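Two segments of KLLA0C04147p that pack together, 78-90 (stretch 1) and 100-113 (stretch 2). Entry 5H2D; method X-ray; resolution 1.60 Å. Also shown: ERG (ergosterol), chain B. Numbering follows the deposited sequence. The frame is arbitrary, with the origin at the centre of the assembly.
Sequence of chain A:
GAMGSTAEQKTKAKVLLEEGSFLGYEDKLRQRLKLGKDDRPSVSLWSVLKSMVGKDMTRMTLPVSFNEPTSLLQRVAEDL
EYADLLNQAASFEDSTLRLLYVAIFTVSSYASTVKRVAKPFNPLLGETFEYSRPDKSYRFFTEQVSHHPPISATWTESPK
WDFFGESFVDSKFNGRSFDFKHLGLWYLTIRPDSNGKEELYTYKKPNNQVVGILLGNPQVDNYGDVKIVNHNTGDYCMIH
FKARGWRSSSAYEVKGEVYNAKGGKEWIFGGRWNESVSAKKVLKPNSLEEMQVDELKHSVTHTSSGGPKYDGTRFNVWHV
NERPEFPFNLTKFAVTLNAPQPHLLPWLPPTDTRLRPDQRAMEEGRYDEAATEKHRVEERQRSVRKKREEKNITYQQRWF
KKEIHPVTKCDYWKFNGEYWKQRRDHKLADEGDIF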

ATOM      1  N   GLU A  78       2.320  -3.058  -0.495  1.00  9.88           N
ATOM      2  CA  GLU A  78       2.519  -3.143  -1.934  1.00  9.29           C
ATOM      3  C   GLU A  78       2.495  -1.775  -2.614  1.00 11.82           C
ATOM      4  O   GLU A  78       2.828  -1.693  -3.802  1.00 11.81           O
ATOM      5  N   ASP A  79       2.128  -0.706  -1.893  1.00 10.53           N
ATOM      6  CA  ASP A  79       2.351   0.653  -2.392  1.00 10.68           C
ATOM      7  C   ASP A  79       3.801   0.856  -2.793  1.00 10.90           C
ATOM      8  O   ASP A  79       4.105   1.695  -3.655  1.00 12.84           O
ATOM      9  N   LEU A  80       4.706   0.112  -2.170  1.00  9.67           N
ATOM     10  CA  LEU A  80       6.138   0.354  -2.305  1.00 13.78           C
ATOM     11  C   LEU A  80       6.794  -0.448  -3.416  1.00 11.88           C
ATOM     12  O   LEU A  80       8.020  -0.358  -3.571  1.00 12.50           O
ATOM     13  N   GLU A  81       6.031  -1.231  -4.191  1.00 10.54           N
ATOM     14  CA  GLU A  81       6.656  -2.139  -5.148  1.00 10.06           C
ATOM     15  C   GLU A  81       7.579  -1.392  -6.106  1.00 12.18           C
ATOM     16  O   GLU A  81       8.664  -1.884  -6.440  1.00 13.53           O
ATOM     17  N   TYR A  82       7.170  -0.211  -6.557  1.00 11.55           N
ATOM     18  CA  TYR A  82       7.952   0.572  -7.515  1.00 12.18           C
ATOM     19  C   TYR A  82       8.475   1.861  -6.884  1.00 14.75           C
ATOM     20  O   TYR A  82       8.487   2.918  -7.514  1.00 13.58           O
ATOM     21  N   ALA A  83       8.901   1.782  -5.625  1.00 15.14           N
ATOM     22  CA  ALA A  83       9.374   2.946  -4.890  1.00 15.32           C
ATOM     23  C   ALA A  83      10.636   3.566  -5.489  1.00 16.92           C
ATOM     24  O   ALA A  83      10.957   4.704  -5.127  1.00 16.64           O
ATOM     25  N   ASP A  84      11.349   2.859  -6.378  1.00 17.18           N
ATOM     26  CA  ASP A  84      12.456   3.485  -7.109  1.00 18.31           C
ATOM     27  C   ASP A  84      12.013   4.785  -7.764  1.00 19.86           C
ATOM     28  O   ASP A  84      12.824   5.704  -7.943  1.00 20.08           O
ATOM     29  N   LEU A  85      10.734   4.874  -8.148  1.00 14.67           N
ATOM     30  CA  LEU A  85      10.223   6.093  -8.774  1.00 14.74           C
ATOM     31  C   LEU A  85      10.413   7.307  -7.881  1.00 17.18           C
ATOM     32  O   LEU A  85      10.540   8.431  -8.385  1.00 17.23           O
ATOM     33  N   LEU A  86      10.411   7.107  -6.560  1.00 14.28           N
ATOM     34  CA  LEU A  86      10.505   8.231  -5.642  1.00 15.05           C
ATOM     35  C   LEU A  86      11.934   8.747  -5.527  1.00 16.03           C
ATOM     36  O   LEU A  86      12.129   9.950  -5.327  1.00 16.89           O
ATOM     37  N   ASN A  87      12.929   7.866  -5.654  1.00 18.13           N
ATOM     38  CA  ASN A  87      14.314   8.324  -5.721  1.00 16.41           C
ATOM     39  C   ASN A  87      14.585   9.023  -7.039  1.00 22.16           C
ATOM     40  O   ASN A  87      15.303  10.029  -7.079  1.00 21.39           O
ATOM     41  N   GLN A  88      14.023   8.502  -8.132  1.00 19.00           N
ATOM     42  CA  GLN A  88      14.078   9.236  -9.390  1.00 18.63           C
ATOM     43  C   GLN A  88      13.469  10.622  -9.220  1.00 20.72           C
ATOM     44  O   GLN A  88      14.060  11.627  -9.625  1.00 19.65           O
ATOM     45  N   ALA A  89      12.291  10.699  -8.599  1.00 17.32           N
ATOM     46  CA  ALA A  89      11.647  11.988  -8.372  1.00 18.71           C
ATOM     47  C   ALA A  89      12.577  12.944  -7.628  1.00 21.53           C
ATOM     48  O   ALA A  89      12.710  14.117  -7.999  1.00 20.54           O
ATOM     49  N   ALA A  90      13.239  12.451  -6.575  1.00 20.90           N
ATOM     50  CA  ALA A  90      14.108  13.308  -5.779  1.00 20.42           C
ATOM     51  C   ALA A  90      15.250  13.887  -6.602  1.00 25.28           C
ATOM     52  O   ALA A  90      15.800  14.931  -6.230  1.00 25.20           O
ATOM     53  N   LEU A 100       5.444  14.774 -11.448  1.00 16.45           N
ATOM     54  CA  LEU A 100       5.100  13.759 -12.440  1.00 17.47           C
ATOM     55  C   LEU A 100       5.466  12.365 -11.943  1.00 17.63           C
ATOM     56  O   LEU A 100       4.669  11.418 -12.043  1.00 17.45           O
ATOM     57  N   TYR A 101       6.679  12.219 -11.416  1.00 16.99           N
ATOM     58  CA  TYR A 101       7.120  10.905 -10.967  1.00 16.18           C
ATOM     59  C   TYR A 101       6.429  10.487  -9.670  1.00 16.43           C
ATOM     60  O   TYR A 101       6.137   9.298  -9.493  1.00 15.13           O
ATOM     61  N   VAL A 102       6.138  11.435  -8.771  1.00 16.26           N
ATOM     62  CA  VAL A 102       5.299  11.122  -7.609  1.00 15.11           C
ATOM     63  C   VAL A 102       3.952  10.582  -8.070  1.00 15.66           C
ATOM     64  O   VAL A 102       3.463   9.559  -7.565  1.00 15.27           O
ATOM     65  N   ALA A 103       3.330  11.260  -9.040  1.00 15.20           N
ATOM     66  CA  ALA A 103       2.024  10.838  -9.534  1.00 15.15           C
ATOM     67  C   ALA A 103       2.085   9.438 -10.116  1.00 14.57           C
ATOM     68  O   ALA A 103       1.211   8.603  -9.857  1.00 14.74           O
ATOM     69  N   ILE A 104       3.091   9.177 -10.947  1.00 15.10           N
ATOM     70  CA  ILE A 104       3.155   7.854 -11.547  1.00 13.57           C
ATOM     71  C   ILE A 104       3.462   6.807 -10.482  1.00 15.94           C
ATOM     72  O   ILE A 104       2.933   5.692 -10.541  1.00 13.76           O
ATOM     73  N   PHE A 105       4.235   7.162  -9.448  1.00 13.43           N
ATOM     74  CA  PHE A 105       4.339   6.264  -8.297  1.00 13.13           C
ATOM     75  C   PHE A 105       2.966   5.908  -7.723  1.00 12.95           C
ATOM     76  O   PHE A 105       2.713   4.744  -7.381  1.00 12.58           O
ATOM     77  N   THR A 106       2.072   6.893  -7.568  1.00 12.41           N
ATOM     78  CA  THR A 106       0.771   6.573  -6.975  1.00 13.24           C
ATOM     79  C   THR A 106      -0.049   5.649  -7.866  1.00 13.75           C
ATOM     80  O   THR A 106      -0.892   4.899  -7.354  1.00 15.31           O
ATOM     81  N   VAL A 107       0.210   5.658  -9.174  1.00 12.44           N
ATOM     82  CA  VAL A 107      -0.504   4.797 -10.111  1.00 12.67           C
ATOM     83  C   VAL A 107       0.104   3.405 -10.162  1.00 13.44           C
ATOM     84  O   VAL A 107      -0.601   2.421 -10.442  1.00 13.62           O
ATOM     85  N   SER A 108       1.399   3.295  -9.859  1.00 12.47           N
ATOM     86  CA  SER A 108       2.158   2.078 -10.110  1.00 12.54           C
ATOM     87  C   SER A 108       1.710   0.902  -9.250  1.00 12.58           C
ATOM     88  O   SER A 108       2.046  -0.233  -9.576  1.00 12.84           O
ATOM     89  N   SER A 109       1.006   1.141  -8.156  1.00 11.72           N
ATOM     90  CA  SER A 109       0.668   0.063  -7.232  1.00 11.68           C
ATOM     91  C   SER A 109      -0.646  -0.636  -7.567  1.00 12.75           C
ATOM     92  O   SER A 109      -1.088  -1.501  -6.794  1.00 12.78           O
ATOM     93  N   TYR A 110      -1.255  -0.341  -8.714  1.00 10.92           N
ATOM     94  CA  TYR A 110      -2.522  -0.986  -9.040  1.00 10.88           C
ATOM     95  C   TYR A 110      -2.384  -2.185  -9.967  1.00 12.12           C
ATOM     96  O   TYR A 110      -3.274  -3.043  -9.978  1.00 11.53           O
ATOM     97  N   ALA A 111      -1.258  -2.335 -10.666  1.00 12.62           N
ATOM     98  CA  ALA A 111      -1.080  -3.532 -11.479  1.00 12.26           C
ATOM     99  C   ALA A 111      -1.166  -4.792 -10.635  1.00 11.22           C
ATOM    100  O   ALA A 111      -1.695  -5.816 -11.084  1.00 13.26           O
ATOM    101  N   SER A 112      -0.641  -4.741  -9.411  1.00 11.40           N
ATOM    102  CA  SER A 112      -0.608  -5.913  -8.545  1.00 12.03           C
ATOM    103  C   SER A 112      -1.987  -6.346  -8.066  1.00 10.77           C
ATOM    104  O   SER A 112      -2.099  -7.444  -7.522  1.00 11.45           O
ATOM    105  N   THR A 113      -3.027  -5.532  -8.264  1.00 10.15           N
ATOM    106  CA  THR A 113      -4.366  -5.917  -7.810  1.00 10.47           C
ATOM    107  C   THR A 113      -5.076  -6.843  -8.794  1.00 10.12           C
ATOM    108  O   THR A 113      -6.022  -7.542  -8.405  1.00 12.97           O
TER

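Packing of segment 78-90 against segment 100-113 in KLLA0C04147p. Helices 84-90 and 100-108 run antiparallel (173°), their axes 8.5 Å apart at closest approach, and 794 Å² is buried between the stretches. No clear direct hydrogen bond crosses; the polar end is joined by four waters, the helical end by apolar contacts. Glu78 (chi1 m, chi2 t) points toward stretch 2, and its O lies 3.8 Å from Ser109 CB. Water 1 donates to Glu78 O (2.8 Å) and to Glu81 OE1 (2.7 Å) and accepts from Ser112 OG (2.8 Å; chi1 p), tying the start of stretch 1 to the 3-10 segment 111-113. Asp79 (m) leaves sideways, its CA 3.8 Å from Ser109 CB. Its OD1 lies 3.1 Å from ergosterol O1 and accepts from water 3 (2.9 Å), which also donates to Ser109 OG (2.8 Å). Asp79 O sits 3.2 Å from Phe105 CE1 and receives water 2 (2.8 Å) and water 4 (3.0 Å). Water 4 donates to Phe105 O as well (2.9 Å) and accepts from Ser109 OG (2.8 Å; p), so this water links Asp79 O and Phe105 O, and with them the two backbones. Leu80 (m, t) starts away, but its CD2 returns to the edge of the Phe105 ring, 4.4 Å from CZ. Glu81 (t, t) brings OE1 within 3.8 Å of Ser112 CB. Tyr82 (m, chi2 -87°) points toward stretch 2; its CE2 is 3.3 Å from Ser108 O and its CB 3.6 Å from Ser108 OG. That hydroxyl (p) donates to Phe105 O within its own helix (OG to O 2.7 Å) and accepts from water 2 (2.8 Å), which in turn accepts from Tyr82 N (2.8 Å). Ala83 points away, yet its CA backs onto Phe105 CE1 at 3.9 Å. Leu85 (m, t) is the knob of the interface, seated among Tyr101, Ile104, Phe105 and Ser108: CD1 reaches Phe105 CA (3.7 Å) and Ser108 CB (4.1 Å), while CD2 lies 4.1 Å from Tyr101 CD2. Leu86 (m, t) leaves sideways, but its end comes nearer: its CD1 stands over the face of the Phe105 ring (t, chi2 78°), 3.8 Å from the centroid and 8° off the normal, a CH-pi contact, and its CD2 is 4.3 Å from Val102 CG2 (t). Gln88 (m, t) points toward stretch 2, its OE1 at the edge of the Tyr101 ring (m), 3.7 Å from CE2. Ala89 closes the contact: its small CB lies 3.8 Å from Tyr101 CB and 4.3 Å from Val102 CG2.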

ATOM      1  CB  GLU A  78       1.477  -4.094  -2.546  1.00 10.73           C
ATOM      2  CG  GLU A  78       1.676  -5.543  -2.061  1.00 10.64           C
ATOM      3  CD  GLU A  78       0.752  -6.567  -2.722  1.00 12.22           C
ATOM      4  OE1 GLU A  78       0.716  -6.656  -3.972  1.00 14.21           O
ATOM      5  OE2 GLU A  78       0.079  -7.320  -1.983  1.00 13.81           O
ATOM      6  CB  ASP A  79       2.043   1.717  -1.330  1.00 10.68           C
ATOM      7  CG  ASP A  79       0.573   1.922  -1.052  1.00 11.60           C
ATOM      8  OD1 ASP A  79      -0.299   1.461  -1.828  1.00 12.87           O
ATOM      9  OD2 ASP A  79       0.309   2.573  -0.006  1.00 13.08           O
ATOM     10  CB  LEU A  80       6.831   0.034  -0.976  1.00 12.05           C
ATOM     11  CG  LEU A  80       6.295   0.838   0.205  1.00 11.59           C
ATOM     12  CD1 LEU A  80       7.071   0.496   1.461  1.00 14.54           C
ATOM     13  CD2 LEU A  80       6.363   2.339  -0.106  1.00 14.20           C
ATOM     14  CB  GLU A  81       5.594  -2.909  -5.939  1.00 11.81           C
ATOM     15  CG  GLU A  81       6.200  -3.877  -6.937  1.00 11.29           C
ATOM     16  CD  GLU A  81       5.162  -4.786  -7.602  1.00 14.48           C
ATOM     17  OE1 GLU A  81       3.968  -4.729  -7.233  1.00 13.84           O
ATOM     18  OE2 GLU A  81       5.535  -5.559  -8.506  1.00 14.39           O
ATOM     19  CB  TYR A  82       7.117   0.875  -8.756  1.00 12.94           C
ATOM     20  CG  TYR A  82       6.576  -0.379  -9.422  1.00 12.35           C
ATOM     21  CD1 TYR A  82       7.326  -1.069 -10.374  1.00 12.77           C
ATOM     22  CD2 TYR A  82       5.314  -0.876  -9.103  1.00 12.79           C
ATOM     23  CE1 TYR A  82       6.845  -2.221 -10.992  1.00 14.43           C
ATOM     24  CE2 TYR A  82       4.819  -2.019  -9.721  1.00 12.86           C
ATOM     25  CZ  TYR A  82       5.586  -2.698 -10.648  1.00 15.27           C
ATOM     26  OH  TYR A  82       5.079  -3.831 -11.248  1.00 14.25           O
ATOM     27  CB  ALA A  83       9.624   2.569  -3.426  1.00 16.63           C
ATOM     28  CB  ASP A  84      13.007   2.532  -8.178  1.00 20.45           C
ATOM     29  CG  ASP A  84      13.885   1.425  -7.597  1.00 28.43           C
ATOM     30  OD1 ASP A  84      14.183   1.467  -6.390  1.00 29.41           O
ATOM     31  OD2 ASP A  84      14.287   0.509  -8.355  1.00 34.48           O
ATOM     32  CB  LEU A  85       8.741   5.935  -9.127  1.00 13.98           C
ATOM     33  CG  LEU A  85       8.462   4.982 -10.281  1.00 13.42           C
ATOM     34  CD1 LEU A  85       6.988   4.618 -10.354  1.00 15.80           C
ATOM     35  CD2 LEU A  85       8.915   5.603 -11.592  1.00 17.60           C
ATOM     36  CB  LEU A  86       9.944   7.834  -4.276  1.00 13.77           C
ATOM     37  CG  LEU A  86       8.454   7.480  -4.323  1.00 15.24           C
ATOM     38  CD1 LEU A  86       7.990   7.161  -2.919  1.00 13.78           C
ATOM     39  CD2 LEU A  86       7.649   8.620  -4.914  1.00 17.38           C
ATOM     40  CB  ASN A  87      15.262   7.152  -5.531  1.00 19.66           C
ATOM     41  CG  ASN A  87      15.226   6.631  -4.132  1.00 22.06           C
ATOM     42  OD1 ASN A  87      15.164   7.415  -3.179  1.00 20.18           O
ATOM     43  ND2 ASN A  87      15.228   5.310  -3.985  1.00 27.68           N
ATOM     44  CB  GLN A  88      13.359   8.457 -10.490  1.00 18.77           C
ATOM     45  CG  GLN A  88      14.049   7.175 -10.911  1.00 22.55           C
ATOM     46  CD  GLN A  88      13.419   6.587 -12.151  1.00 26.90           C
ATOM     47  OE1 GLN A  88      12.233   6.284 -12.166  1.00 26.26           O
ATOM     48  NE2 GLN A  88      14.207   6.450 -13.214  1.00 36.36           N
ATOM     49  CB  ALA A  89      10.342  11.795  -7.594  1.00 21.71           C
ATOM     50  CB  ALA A  90      14.677  12.534  -4.585  1.00 22.60           C
ATOM     51  CB  LEU A 100       5.806  14.054 -13.764  1.00 18.53           C
ATOM     52  CG  LEU A 100       5.663  12.992 -14.864  1.00 16.24           C
ATOM     53  CD1 LEU A 100       4.210  12.886 -15.335  1.00 16.85           C
ATOM     54  CD2 LEU A 100       6.602  13.281 -16.023  1.00 16.26           C
ATOM     55  CB  TYR A 101       8.645  10.884 -10.853  1.00 16.76           C
ATOM     56  CG  TYR A 101       9.303  10.615 -12.196  1.00 18.17           C
ATOM     57  CD1 TYR A 101       9.190  11.530 -13.240  1.00 20.01           C
ATOM     58  CD2 TYR A 101      10.023   9.454 -12.422  1.00 16.09           C
ATOM     59  CE1 TYR A 101       9.767  11.283 -14.471  1.00 20.42           C
ATOM     60  CE2 TYR A 101      10.604   9.197 -13.650  1.00 18.19           C
ATOM     61  CZ  TYR A 101      10.480  10.125 -14.669  1.00 23.60           C
ATOM     62  OH  TYR A 101      11.057   9.902 -15.903  1.00 22.26           O
ATOM     63  CB  VAL A 102       5.132  12.359  -6.703  1.00 15.58           C
ATOM     64  CG1 VAL A 102       3.981  12.156  -5.710  1.00 15.44           C
ATOM     65  CG2 VAL A 102       6.419  12.654  -5.948  1.00 15.03           C
ATOM     66  CB  ALA A 103       1.516  11.815 -10.592  1.00 16.91           C
ATOM     67  CB  ILE A 104       4.143   7.856 -12.725  1.00 17.51           C
ATOM     68  CG1 ILE A 104       3.542   8.720 -13.842  1.00 17.72           C
ATOM     69  CG2 ILE A 104       4.388   6.440 -13.228  1.00 16.75           C
ATOM     70  CD1 ILE A 104       4.490   9.080 -14.965  1.00 18.67           C
ATOM     71  CB  PHE A 105       5.217   6.876  -7.205  1.00 12.56           C
ATOM     72  CG  PHE A 105       5.137   6.137  -5.894  1.00 14.16           C
ATOM     73  CD1 PHE A 105       5.831   4.950  -5.709  1.00 13.51           C
ATOM     74  CD2 PHE A 105       4.359   6.626  -4.852  1.00 13.68           C
ATOM     75  CE1 PHE A 105       5.740   4.255  -4.495  1.00 14.40           C
ATOM     76  CE2 PHE A 105       4.279   5.954  -3.643  1.00 14.41           C
ATOM     77  CZ  PHE A 105       4.967   4.766  -3.461  1.00 13.66           C
ATOM     78  CB  THR A 106      -0.048   7.838  -6.656  1.00 14.78           C
ATOM     79  OG1 THR A 106      -0.587   8.413  -7.855  1.00 14.18           O
ATOM     80  CG2 THR A 106       0.798   8.881  -5.910  1.00 15.25           C
ATOM     81  CB  VAL A 107      -0.495   5.459 -11.503  1.00 13.20           C
ATOM     82  CG1 VAL A 107      -1.038   4.507 -12.568  1.00 17.11           C
ATOM     83  CG2 VAL A 107      -1.274   6.773 -11.472  1.00 15.55           C
ATOM     84  CB  SER A 108       3.644   2.344  -9.867  1.00 11.22           C
ATOM     85  OG  SER A 108       3.923   2.580  -8.492  1.00 11.24           O
ATOM     86  CB  SER A 109       0.624   0.592  -5.803  1.00 13.96           C
ATOM     87  OG  SER A 109      -0.013   1.851  -5.769  1.00 12.88           O
ATOM     88  CB  TYR A 110      -3.522   0.068  -9.586  1.00 12.35           C
ATOM     89  CG  TYR A 110      -3.895   0.884  -8.384  1.00 11.94           C
ATOM     90  CD1 TYR A 110      -4.801   0.383  -7.452  1.00 12.21           C
ATOM     91  CD2 TYR A 110      -3.210   2.050  -8.076  1.00 11.60           C
ATOM     92  CE1 TYR A 110      -5.064   1.049  -6.294  1.00 10.67           C
ATOM     93  CE2 TYR A 110      -3.467   2.728  -6.906  1.00 13.73           C
ATOM     94  CZ  TYR A 110      -4.394   2.218  -6.015  1.00 12.77           C
ATOM     95  OH  TYR A 110      -4.636   2.870  -4.839  1.00 15.99           O
ATOM     96  CB  ALA A 111       0.259  -3.495 -12.207  1.00 11.79           C
ATOM     97  CB  SER A 112       0.278  -5.643  -7.326  1.00 12.54           C
ATOM     98  OG  SER A 112      -0.234  -4.561  -6.572  1.00 11.87           O
ATOM     99  CB  THR A 113      -5.243  -4.677  -7.545  1.00 11.33           C
ATOM    100  OG1 THR A 113      -5.538  -3.980  -8.765  1.00 11.46           O
ATOM    101  CG2 THR A 113      -4.561  -3.719  -6.579  1.00 12.66           C
TER
HETATM  102  C1  ERG B1301      -5.780  -1.335  -3.247  1.00  9.20           C
HETATM  103  C2  ERG B1301      -4.445  -0.624  -3.038  1.00  9.76           C
HETATM  104  C3  ERG B1301      -4.484   0.016  -1.675  1.00 10.84           C
HETATM  105  C4  ERG B1301      -4.694  -1.046  -0.595  1.00 11.30           C
HETATM  106  C5  ERG B1301      -5.828  -1.884  -0.860  1.00 10.61           C
HETATM  107  C6  ERG B1301      -6.548  -2.396   0.210  1.00 10.14           C
HETATM  108  C7  ERG B1301      -7.629  -3.278   0.048  1.00 11.51           C
HETATM  109  C8  ERG B1301      -8.026  -3.695  -1.227  1.00  9.91           C
HETATM  110  C9  ERG B1301      -7.461  -3.028  -2.354  1.00 10.00           C
HETATM  111  C10 ERG B1301      -6.060  -2.388  -2.167  1.00 10.36           C
HETATM  112  C11 ERG B1301      -7.566  -3.844  -3.712  1.00 11.85           C
HETATM  113  C12 ERG B1301      -8.887  -4.606  -3.856  1.00 11.14           C
HETATM  114  C13 ERG B1301      -9.074  -5.485  -2.601  1.00 10.89           C
HETATM  115  C14 ERG B1301      -9.221  -4.488  -1.429  1.00  9.71           C
HETATM  116  C15 ERG B1301      -9.664  -5.397  -0.301  1.00 11.42           C
HETATM  117  C16 ERG B1301     -10.610  -6.422  -0.989  1.00 10.00           C
HETATM  118  C17 ERG B1301     -10.451  -6.150  -2.510  1.00 10.55           C
HETATM  119  C18 ERG B1301      -7.936  -6.512  -2.411  1.00 10.93           C
HETATM  120  C19 ERG B1301      -5.020  -3.537  -2.283  1.00 10.28           C
HETATM  121  C20 ERG B1301     -10.685  -7.466  -3.288  1.00 11.72           C
HETATM  122  C21 ERG B1301     -10.476  -7.352  -4.793  1.00 13.03           C
HETATM  123  C22 ERG B1301     -12.132  -7.858  -3.017  1.00 12.25           C
HETATM  124  C23 ERG B1301     -12.449  -9.089  -2.229  1.00 13.49           C
HETATM  125  C24 ERG B1301     -13.907  -9.444  -1.941  1.00 12.13           C
HETATM  126  C25 ERG B1301     -14.083 -10.958  -2.120  1.00 13.74           C
HETATM  127  C26 ERG B1301     -13.757 -11.313  -3.575  1.00 15.98           C
HETATM  128  C27 ERG B1301     -15.523 -11.419  -1.840  1.00 16.98           C
HETATM  129  C28 ERG B1301     -14.186  -9.016  -0.513  1.00 11.57           C
HETATM  130  O1  ERG B1301      -3.241   0.763  -1.422  1.00 12.53           O
HETATM  131  O   HOH W   1       2.107  -3.038  -6.135  1.00 12.53           O
HETATM  132  O   HOH W   2       4.623   0.960  -6.278  1.00 12.96           O
HETATM  133  O   HOH W   3      -1.977   2.524  -3.888  1.00 13.18           O
HETATM  134  O   HOH W   4       2.062   3.468  -4.912  1.00 13.31           O